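Local coordinates for protein malate dehydrogenase (Entamoeba histolytica, PDB 3I0P) that probably catalyses the NAD-dependent interconversion of malate and oxaloacetate, at residues 21-26 and 30-35; 51-56 and 342-347. All coordinates share one frame; numbering follows the deposited sequence.

Contact 1 of 2, residues 21-26 and 30-35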
loop_
_atom_site.group_PDB
_atom_site.type_symbol
_atom_site.label_atom_id
_atom_site.label_comp_id
_atom_site.label_asym_id
_atom_site.label_seq_id
_atom_site.Cartn_x
_atom_site.Cartn_y
_atom_site.Cartn_z
ATOM N N VAL A 21 -18.112 -19.061 25.726
ATOM C CA VAL A 21 -18.645 -19.893 24.649
ATOM C C VAL A 21 -17.527 -20.623 23.878
ATOM O O VAL A 21 -17.706 -21.771 23.430
ATOM C CB VAL A 21 -19.565 -19.095 23.695
ATOM C CG1 VAL A 21 -20.108 -19.992 22.588
ATOM C CG2 VAL A 21 -20.713 -18.475 24.469
ATOM N N LEU A 22 -16.375 -19.967 23.747
ATOM C CA LEU A 22 -15.231 -20.563 23.061
ATOM C C LEU A 22 -14.617 -21.701 23.870
ATOM O O LEU A 22 -14.139 -22.681 23.303
ATOM C CB LEU A 22 -14.180 -19.503 22.727
ATOM C CG LEU A 22 -14.450 -18.586 21.532
ATOM C CD1 LEU A 22 -13.623 -17.304 21.624
ATOM C CD2 LEU A 22 -14.185 -19.323 20.223
ATOM N N LEU A 23 -14.632 -21.568 25.195
ATOM C CA LEU A 23 -14.238 -22.663 26.078
ATOM C C LEU A 23 -15.212 -23.826 25.949
ATOM O O LEU A 23 -14.792 -24.971 25.778
ATOM C CB LEU A 23 -14.179 -22.204 27.528
ATOM C CG LEU A 23 -13.034 -21.272 27.905
ATOM C CD1 LEU A 23 -13.171 -20.820 29.353
ATOM C CD2 LEU A 23 -11.690 -21.949 27.660
ATOM N N LYS A 24 -16.508 -23.522 26.002
ATOM C CA LYS A 24 -17.555 -24.540 25.938
ATOM C C LYS A 24 -17.495 -25.388 24.677
ATOM O O LYS A 24 -17.782 -26.578 24.743
ATOM C CB LYS A 24 -18.945 -23.922 26.085
ATOM C CG LYS A 24 -19.232 -23.353 27.464
ATOM C CD LYS A 24 -19.395 -24.429 28.527
ATOM C CE LYS A 24 -19.680 -23.779 29.874
ATOM N NZ LYS A 24 -20.119 -24.753 30.893
ATOM N N VAL A 25 -17.124 -24.782 23.545
ATOM C CA VAL A 25 -16.992 -25.520 22.269
ATOM C C VAL A 25 -15.599 -26.128 22.086
ATOM O O VAL A 25 -15.240 -26.565 20.990
ATOM C CB VAL A 25 -17.372 -24.670 21.032
ATOM C CG1 VAL A 25 -18.820 -24.202 21.130
ATOM C CG2 VAL A 25 -16.429 -23.485 20.873
ATOM N N GLY A 26 -14.823 -26.152 23.164
ATOM C CA GLY A 26 -13.593 -26.929 23.207
ATOM C C GLY A 26 -12.309 -26.252 22.765
ATOM O O GLY A 26 -11.335 -26.942 22.454
ATOM N N GLU A 30 -5.929 -20.435 26.177
ATOM C CA GLU A 30 -5.197 -19.296 25.639
ATOM C C GLU A 30 -5.757 -18.886 24.267
ATOM O O GLU A 30 -5.915 -17.691 23.998
ATOM C CB GLU A 30 -3.696 -19.573 25.571
ATOM C CG GLU A 30 -2.851 -18.315 25.314
ATOM C CD GLU A 30 -1.364 -18.617 25.115
ATOM O OE1 GLU A 30 -0.977 -19.817 25.078
ATOM O OE2 GLU A 30 -0.584 -17.639 25.001
ATOM N N ASN A 31 -6.070 -19.874 23.420
ATOM C CA ASN A 31 -6.730 -19.619 22.137
ATOM C C ASN A 31 -8.023 -18.819 22.289
ATOM O O ASN A 31 -8.252 -17.865 21.544
ATOM C CB ASN A 31 -7.010 -20.922 21.386
ATOM C CG ASN A 31 -5.762 -21.513 20.719
ATOM O OD1 ASN A 31 -4.633 -21.040 20.923
ATOM N ND2 ASN A 31 -5.968 -22.568 19.921
ATOM N N ALA A 32 -8.862 -19.192 23.261
ATOM C CA ALA A 32 -10.104 -18.453 23.512
ATOM C C ALA A 32 -9.804 -16.990 23.810
ATOM O O ALA A 32 -10.514 -16.111 23.337
ATOM C CB ALA A 32 -10.904 -19.080 24.643
ATOM N N ARG A 33 -8.741 -16.739 24.577
ATOM C CA ARG A 33 -8.330 -15.380 24.916
ATOM C C ARG A 33 -7.829 -14.574 23.716
ATOM O O ARG A 33 -8.222 -13.422 23.537
ATOM C CB ARG A 33 -7.295 -15.376 26.044
ATOM C CG ARG A 33 -7.908 -15.170 27.419
ATOM C CD ARG A 33 -6.850 -15.068 28.501
ATOM N NE ARG A 33 -6.072 -16.293 28.633
ATOM C CZ ARG A 33 -4.745 -16.356 28.592
ATOM N NH1 ARG A 33 -4.011 -15.255 28.436
ATOM N NH2 ARG A 33 -4.144 -17.533 28.731
ATOM N N MET A 34 -6.979 -15.182 22.895
ATOM C CA MET A 34 -6.447 -14.505 21.719
ATOM C C MET A 34 -7.575 -14.118 20.766
ATOM O O MET A 34 -7.624 -12.992 20.299
ATOM C CB MET A 34 -5.397 -15.370 21.010
ATOM C CG MET A 34 -4.078 -15.513 21.771
ATOM S SD MET A 34 -2.871 -16.486 20.844
ATOM C CE MET A 34 -1.413 -16.375 21.880
ATOM N N VAL A 35 -8.497 -15.051 20.527
ATOM C CA VAL A 35 -9.624 -14.870 19.609
ATOM C C VAL A 35 -10.632 -13.838 20.097
ATOM O O VAL A 35 -11.083 -12.996 19.315
ATOM C CB VAL A 35 -10.342 -16.213 19.347
ATOM C CG1 VAL A 35 -11.685 -16.020 18.628
ATOM C CG2 VAL A 35 -9.426 -17.136 18.570
#

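Contact 2 of 2, residues 51-56 and 342-347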
loop_
_atom_site.group_PDB
_atom_site.type_symbol
_atom_site.label_atom_id
_atom_site.label_comp_id
_atom_site.label_asym_id
_atom_site.label_seq_id
_atom_site.Cartn_x
_atom_site.Cartn_y
_atom_site.Cartn_z
ATOM N N GLY A 51 -16.707 -8.578 14.857
ATOM C CA GLY A 51 -16.723 -9.041 16.253
ATOM C C GLY A 51 -17.961 -9.865 16.551
ATOM O O GLY A 51 -18.325 -10.743 15.771
ATOM N N ILE A 52 -18.626 -9.556 17.663
ATOM C CA ILE A 52 -19.812 -10.298 18.127
ATOM C C ILE A 52 -20.915 -10.514 17.071
ATOM O O ILE A 52 -21.546 -11.566 17.049
ATOM C CB ILE A 52 -20.373 -9.706 19.476
ATOM C CG1 ILE A 52 -21.411 -10.628 20.132
ATOM C CG2 ILE A 52 -20.924 -8.305 19.291
ATOM C CD1 ILE A 52 -20.887 -11.985 20.561
ATOM N N GLN A 53 -21.135 -9.536 16.190
ATOM C CA GLN A 53 -22.211 -9.626 15.179
ATOM C C GLN A 53 -21.942 -10.704 14.136
ATOM O O GLN A 53 -22.763 -10.954 13.243
ATOM C CB GLN A 53 -22.452 -8.274 14.508
ATOM C CG GLN A 53 -22.972 -7.230 15.475
ATOM C CD GLN A 53 -23.237 -5.880 14.833
ATOM O OE1 GLN A 53 -22.957 -4.833 15.433
ATOM N NE2 GLN A 53 -23.788 -5.888 13.615
ATOM N N ARG A 54 -20.798 -11.360 14.286
ATOM C CA ARG A 54 -20.350 -12.368 13.353
ATOM C C ARG A 54 -19.828 -13.565 14.133
ATOM O O ARG A 54 -19.350 -14.534 13.560
ATOM C CB ARG A 54 -19.248 -11.766 12.486
ATOM C CG ARG A 54 -19.242 -12.207 11.038
ATOM C CD ARG A 54 -20.623 -12.158 10.372
ATOM N NE ARG A 54 -21.074 -10.797 10.108
ATOM C CZ ARG A 54 -22.323 -10.484 9.775
ATOM N NH1 ARG A 54 -23.235 -11.444 9.671
ATOM N NH2 ARG A 54 -22.669 -9.217 9.546
ATOM N N PHE A 55 -19.939 -13.494 15.453
ATOM C CA PHE A 55 -19.419 -14.522 16.338
ATOM C C PHE A 55 -20.001 -15.884 16.006
ATOM O O PHE A 55 -19.253 -16.837 15.763
ATOM C CB PHE A 55 -19.719 -14.153 17.796
ATOM C CG PHE A 55 -19.128 -15.090 18.807
ATOM C CD1 PHE A 55 -17.772 -15.401 18.784
ATOM C CD2 PHE A 55 -19.924 -15.629 19.807
ATOM C CE1 PHE A 55 -17.221 -16.258 19.728
ATOM C CE2 PHE A 55 -19.392 -16.478 20.757
ATOM C CZ PHE A 55 -18.033 -16.793 20.726
ATOM N N LYS A 56 -21.331 -15.965 15.967
ATOM C CA LYS A 56 -22.007 -17.237 15.747
ATOM C C LYS A 56 -21.725 -17.880 14.377
ATOM O O LYS A 56 -21.286 -19.038 14.313
ATOM C CB LYS A 56 -23.513 -17.138 15.981
ATOM C CG LYS A 56 -24.122 -18.511 16.191
ATOM C CD LYS A 56 -25.631 -18.519 16.130
ATOM C CE LYS A 56 -26.134 -19.940 15.834
ATOM N NZ LYS A 56 -26.004 -20.313 14.393
ATOM N N ASP A 342 -22.228 -1.231 23.663
ATOM C CA ASP A 342 -22.358 -1.405 22.221
ATOM C C ASP A 342 -23.818 -1.714 21.890
ATOM O O ASP A 342 -24.429 -2.597 22.485
ATOM C CB ASP A 342 -21.432 -2.549 21.783
ATOM C CG ASP A 342 -21.285 -2.676 20.261
ATOM O OD1 ASP A 342 -21.797 -1.829 19.492
ATOM O OD2 ASP A 342 -20.630 -3.655 19.837
ATOM N N ASP A 343 -24.386 -0.961 20.961
ATOM C CA ASP A 343 -25.760 -1.183 20.544
ATOM C C ASP A 343 -25.837 -2.281 19.484
ATOM O O ASP A 343 -25.563 -2.049 18.307
ATOM C CB ASP A 343 -26.376 0.114 20.029
ATOM C CG ASP A 343 -26.476 1.180 21.100
ATOM O OD1 ASP A 343 -27.082 0.940 22.171
ATOM O OD2 ASP A 343 -25.949 2.276 20.862
ATOM N N LEU A 344 -26.218 -3.477 19.912
ATOM C CA LEU A 344 -26.269 -4.638 19.027
ATOM C C LEU A 344 -27.651 -4.833 18.412
ATOM O O LEU A 344 -28.667 -4.671 19.101
ATOM C CB LEU A 344 -25.857 -5.904 19.782
ATOM C CG LEU A 344 -24.517 -5.872 20.517
ATOM C CD1 LEU A 344 -24.248 -7.201 21.203
ATOM C CD2 LEU A 344 -23.387 -5.509 19.553
ATOM N N PRO A 345 -27.696 -5.180 17.110
ATOM C CA PRO A 345 -28.954 -5.536 16.453
ATOM C C PRO A 345 -29.637 -6.691 17.166
ATOM O O PRO A 345 -28.991 -7.417 17.926
ATOM C CB PRO A 345 -28.505 -5.989 15.065
ATOM C CG PRO A 345 -27.249 -5.246 14.826
ATOM C CD PRO A 345 -26.567 -5.164 16.158
ATOM N N LEU A 346 -30.937 -6.841 16.911
ATOM C CA LEU A 346 -31.773 -7.872 17.527
ATOM C C LEU A 346 -31.344 -9.279 17.127
ATOM O O LEU A 346 -31.379 -10.201 17.944
ATOM C CB LEU A 346 -33.229 -7.659 17.129
ATOM C CG LEU A 346 -34.268 -7.897 18.237
ATOM C CD1 LEU A 346 -34.524 -6.585 19.033
ATOM C CD2 LEU A 346 -35.592 -8.513 17.671
ATOM N N VAL A 347 -30.929 -9.439 15.871
ATOM C CA VAL A 347 -30.414 -10.729 15.394
ATOM C C VAL A 347 -29.230 -11.210 16.239
ATOM O O VAL A 347 -29.151 -12.389 16.566
ATOM C CB VAL A 347 -30.095 -10.722 13.851
ATOM C CG1 VAL A 347 -28.970 -9.744 13.500
ATOM C CG2 VAL A 347 -29.774 -12.131 13.351
#

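Contact 1 of 2, residues 21-26 and 30-35
L22 packs its CB against the CB of A32, 3.8 Å away, and sends CD1 on to V35 along helix 29-45. The two CA atoms, L22 and A32, are 5.6 Å apart, so the backbones come close. A32 carries only a methyl group, and this allows the close approach. L22 CG stands beside its own backbone N, chi1 -77°, and CD1 extends past A32 to the next turn. There L22 CD1 lies 3.8 Å from V35 CG1, and the two side chains meet at a slant. L22 CD1 is also 3.7 Å from the carbonyl O of A32, which is a packing contact and not a hydrogen bond. L23 adds a branch at the margin: its CD2 comes to 4.2 Å from A32 CB. A32 CB is therefore touched by two neighbouring leucines.

No hydrogen bond joins the two segments, and the interface is apolar. A32 and V35, one turn apart, lie on the same side of their helix. F92 touches both L22 and V35. F55 of helix 55-64 packs on L22, and H94 of helix 93-111 on V35.

The first helix ends within 21-26. G26 N bonds to L23 O at 2.9 Å, and S27 N reaches L22 O. G26 has positive phi (90°) and is the C-prime residue of a Schellman motif. The chain then turns and enters the second helix after only a few residues, where D28 OD2 accepts a bond from N31 N. The result is two successive helices joined by a short turn, a helical hairpin whose first helix ends in a Schellman motif, closed by small and branched apolar side chains near the N-terminus of the dehydrogenase chain.

Contact 2 of 2, residues 51-56 and 342-347
Q53 sets CG beside its backbone N, chi1 -65°, and runs on extended, chi2 -179°, which carries its amide to P345. In L344, CG likewise lies beside the backbone N, chi1 -53°, and its branched end is directed at I52 and Q53.

The flat face of the Q53 amide lies over the CG-CD edge of the P345 ring, and the two side chains cross at about a right angle. Q53 CD is 3.7 Å from P345 CD. Q53 NE2 is equally near P345 CG, at 3.7 Å. These are van der Waals contacts between a polar group and ring carbons. I52 adds the apolar part. Its CG2 methyl meets L344 CD2 at 3.7 Å and L344 CD1 at 4.0 Å, so one methyl touches both terminal methyls of the leucine. Q53 OE1 also approaches L344 CD2, at 4.2 Å. No hydrogen bond crosses between the segments.

R54 takes the N-cap position of helix 55-64. P345 is the N-cap residue of helix 346-359. Strand 342-345 pairs antiparallel with strand 6-9, through D342 with V9 and L344 with K7. I14 and M18 of helix 11-24 pack on I52, and M352 of helix 346-359 on L344. R197 of helix 189-197 touches both Q53 and P345.

In the fold
Contact 1 closes before contact 2 opens along the chain, and their centres lie 18 Å apart. Contact 1 joins the successive helices 11-24 and 29-45. Contact 2 joins the turn leading into helix 55-64 to strand 342-345, nearly 290 residues later in the chain, and the start of helix 346-359. F55 bridges them: its CE2 is 3.9 Å from V21 CB, and its CE1 is 4.0 Å from L22 CG. Helix 346-359 also packs on both regions, through Y359 near 21-26 and M352 near L344. The N-terminal helices and the C-terminal segment thus form one packed unit. The V35 and Q53 side chains, each about 12 Å from a bound NAD, pack without touching it.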